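Local coordinates for protein arabinan endo-1,5-alpha-l-arabinosidase A (Cellvibrio cellulosa, PDB 1GYH) that cleaves the alpha-1,5-arabinofuranosyl bonds of linear arabinan, releasing almost exclusively arabinotriose during plant cell wall degradation, at residues I132-D135 / Q139-M142. Sequence-based numbering, arbitrary orientation.
Sequences IIAD and QVWM
Asp135 reaches across the turn end of a hairpin and grips Gln139 and Trp141 together. Asp135 OD2 accepts a nearly straight bond from Trp141 NE1 (2.9 Å, 168° at the hydrogen); the oxygen lies in the indole plane, but the N-H arrives from above the carboxylate. Asp135 OD2 also offers its syn lone pair to Gln139 NE2 at 3.0 Å, in the amide plane. OD1 takes the backbone N of Gln139 from above the carboxylate, and also that of His137 in the turn. A chi1 of 70° tucks CG of Asp135 in against both the backbone N and the carbonyl carbon, which turns both oxygens toward segment 139-142. Three donors of that segment, with His137 N as a fourth, hold the carboxylate and limit its rotation, while Gln139 OE1 bonds to Lys155. Strands 131-134 and 140-144 form this antiparallel hairpin, the first two strands of a four-stranded blade in the five-bladed beta-propeller of a family 43 glycosidase. In its hydrogen-bonded pair, Ile133 N donates to Trp141 O at 3.0 Å, and Trp141 N returns a bond to Ile133 O; beyond the last bridge, Asp135 N bonds to Gln139 O beside the turn. On the other face, Ile132 CG2 meets Val140 CG1 closely at 3.5 Å. Ile132 CD1 touches Met142 CE; both residues are buried, and Tyr79 of the neighbouring blade packs on them. Nearer the turn, Ala134 and Val140 are partly exposed and looser, Ala134 CB lying 4.3 Å from Val140 CG2, although Tyr70 touches Ala134.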
ATOM      1  N   ILE A 132      -3.269  -7.187  -0.450  1.00 13.63           N
ATOM      2  CA  ILE A 132      -3.903  -8.501  -0.549  1.00 13.27           C
ATOM      3  C   ILE A 132      -3.161  -9.370  -1.580  1.00 13.31           C
ATOM      4  O   ILE A 132      -2.892  -8.902  -2.674  1.00 12.72           O
ATOM      5  CB  ILE A 132      -5.383  -8.371  -0.970  1.00 14.04           C
ATOM      6  CG1 ILE A 132      -6.171  -7.353  -0.084  1.00 14.69           C
ATOM      7  CG2 ILE A 132      -6.063  -9.717  -0.975  1.00 15.01           C
ATOM      8  CD1 ILE A 132      -6.161  -7.660   1.421  1.00 17.54           C
ATOM      9  N   ILE A 133      -2.888 -10.621  -1.227  1.00 13.50           N
ATOM     10  CA  ILE A 133      -2.144 -11.563  -2.103  1.00 13.75           C
ATOM     11  C   ILE A 133      -2.744 -12.963  -2.032  1.00 13.89           C
ATOM     12  O   ILE A 133      -3.009 -13.488  -0.947  1.00 13.61           O
ATOM     13  CB  ILE A 133      -0.628 -11.595  -1.766  1.00 15.01           C
ATOM     14  CG1 ILE A 133       0.145 -12.529  -2.739  1.00 14.97           C
ATOM     15  CG2 ILE A 133      -0.363 -12.084  -0.303  1.00 16.34           C
ATOM     16  CD1 ILE A 133       0.194 -11.975  -4.175  1.00 14.45           C
ATOM     17  N   ALA A 134      -2.969 -13.585  -3.189  1.00 12.57           N
ATOM     18  CA  ALA A 134      -3.387 -14.966  -3.224  1.00 12.89           C
ATOM     19  C   ALA A 134      -2.211 -15.895  -3.529  1.00 12.91           C
ATOM     20  O   ALA A 134      -1.274 -15.497  -4.224  1.00 13.24           O
ATOM     21  CB  ALA A 134      -4.472 -15.182  -4.240  1.00 13.43           C
ATOM     22  N   ASP A 135      -2.305 -17.126  -3.023  1.00 13.71           N
ATOM     23  CA  ASP A 135      -1.292 -18.157  -3.246  1.00 13.70           C
ATOM     24  C   ASP A 135      -1.752 -19.200  -4.271  1.00 14.11           C
ATOM     25  O   ASP A 135      -2.795 -19.026  -4.880  1.00 13.70           O
ATOM     26  CB  ASP A 135      -0.794 -18.756  -1.905  1.00 13.52           C
ATOM     27  CG  ASP A 135      -1.802 -19.615  -1.167  1.00 15.31           C
ATOM     28  OD1 ASP A 135      -2.790 -20.135  -1.758  1.00 13.64           O
ATOM     29  OD2 ASP A 135      -1.621 -19.859   0.064  1.00 15.92           O
ATOM     30  N   GLN A 139      -5.844 -19.894  -1.311  1.00 19.21           N
ATOM     31  CA  GLN A 139      -5.914 -19.094  -0.069  1.00 18.33           C
ATOM     32  C   GLN A 139      -5.611 -17.629  -0.379  1.00 16.80           C
ATOM     33  O   GLN A 139      -4.859 -17.331  -1.318  1.00 15.65           O
ATOM     34  CB  GLN A 139      -4.953 -19.644   0.997  1.00 18.03           C
ATOM     35  CG  GLN A 139      -5.218 -21.103   1.368  1.00 20.86           C
ATOM     36  CD  GLN A 139      -4.208 -21.703   2.386  1.00 22.01           C
ATOM     37  OE1 GLN A 139      -4.627 -22.264   3.404  1.00 26.36           O
ATOM     38  NE2 GLN A 139      -2.905 -21.634   2.080  1.00 20.50           N
ATOM     39  N   VAL A 140      -6.211 -16.717   0.404  1.00 15.09           N
ATOM     40  CA  VAL A 140      -5.982 -15.281   0.254  1.00 14.97           C
ATOM     41  C   VAL A 140      -5.474 -14.725   1.581  1.00 14.08           C
ATOM     42  O   VAL A 140      -5.963 -15.106   2.647  1.00 13.45           O
ATOM     43  CB  VAL A 140      -7.253 -14.558  -0.215  1.00 14.58           C
ATOM     44  CG1 VAL A 140      -6.957 -13.102  -0.452  1.00 16.71           C
ATOM     45  CG2 VAL A 140      -7.763 -15.169  -1.512  1.00 14.44           C
ATOM     46  N   TRP A 141      -4.461 -13.878   1.489  1.00 13.95           N
ATOM     47  CA  TRP A 141      -3.726 -13.343   2.642  1.00 14.10           C
ATOM     48  C   TRP A 141      -3.725 -11.806   2.652  1.00 13.96           C
ATOM     49  O   TRP A 141      -3.753 -11.162   1.605  1.00 13.07           O
ATOM     50  CB  TRP A 141      -2.273 -13.855   2.625  1.00 14.08           C
ATOM     51  CG  TRP A 141      -2.085 -15.386   2.576  1.00 14.99           C
ATOM     52  CD1 TRP A 141      -2.167 -16.205   1.461  1.00 13.99           C
ATOM     53  CD2 TRP A 141      -1.764 -16.251   3.672  1.00 13.92           C
ATOM     54  NE1 TRP A 141      -1.943 -17.509   1.817  1.00 13.29           N
ATOM     55  CE2 TRP A 141      -1.672 -17.564   3.163  1.00 13.86           C
ATOM     56  CE3 TRP A 141      -1.533 -16.044   5.046  1.00 13.64           C
ATOM     57  CZ2 TRP A 141      -1.380 -18.661   3.975  1.00 14.29           C
ATOM     58  CZ3 TRP A 141      -1.246 -17.114   5.841  1.00 14.78           C
ATOM     59  CH2 TRP A 141      -1.167 -18.424   5.311  1.00 15.71           C
ATOM     60  N   MET A 142      -3.665 -11.219   3.853  1.00 13.68           N
ATOM     61  CA  MET A 142      -3.361  -9.793   4.000  1.00 13.38           C
ATOM     62  C   MET A 142      -2.006  -9.600   4.635  1.00 13.52           C
ATOM     63  O   MET A 142      -1.701 -10.212   5.682  1.00 14.93           O
ATOM     64  CB  MET A 142      -4.455  -9.099   4.862  1.00 13.51           C
ATOM     65  CG  MET A 142      -4.160  -7.609   5.108  1.00 13.77           C
ATOM     66  SD  MET A 142      -5.374  -6.735   6.159  1.00 15.84           S
ATOM     67  CE  MET A 142      -6.808  -6.725   5.068  1.00 13.29           C
TER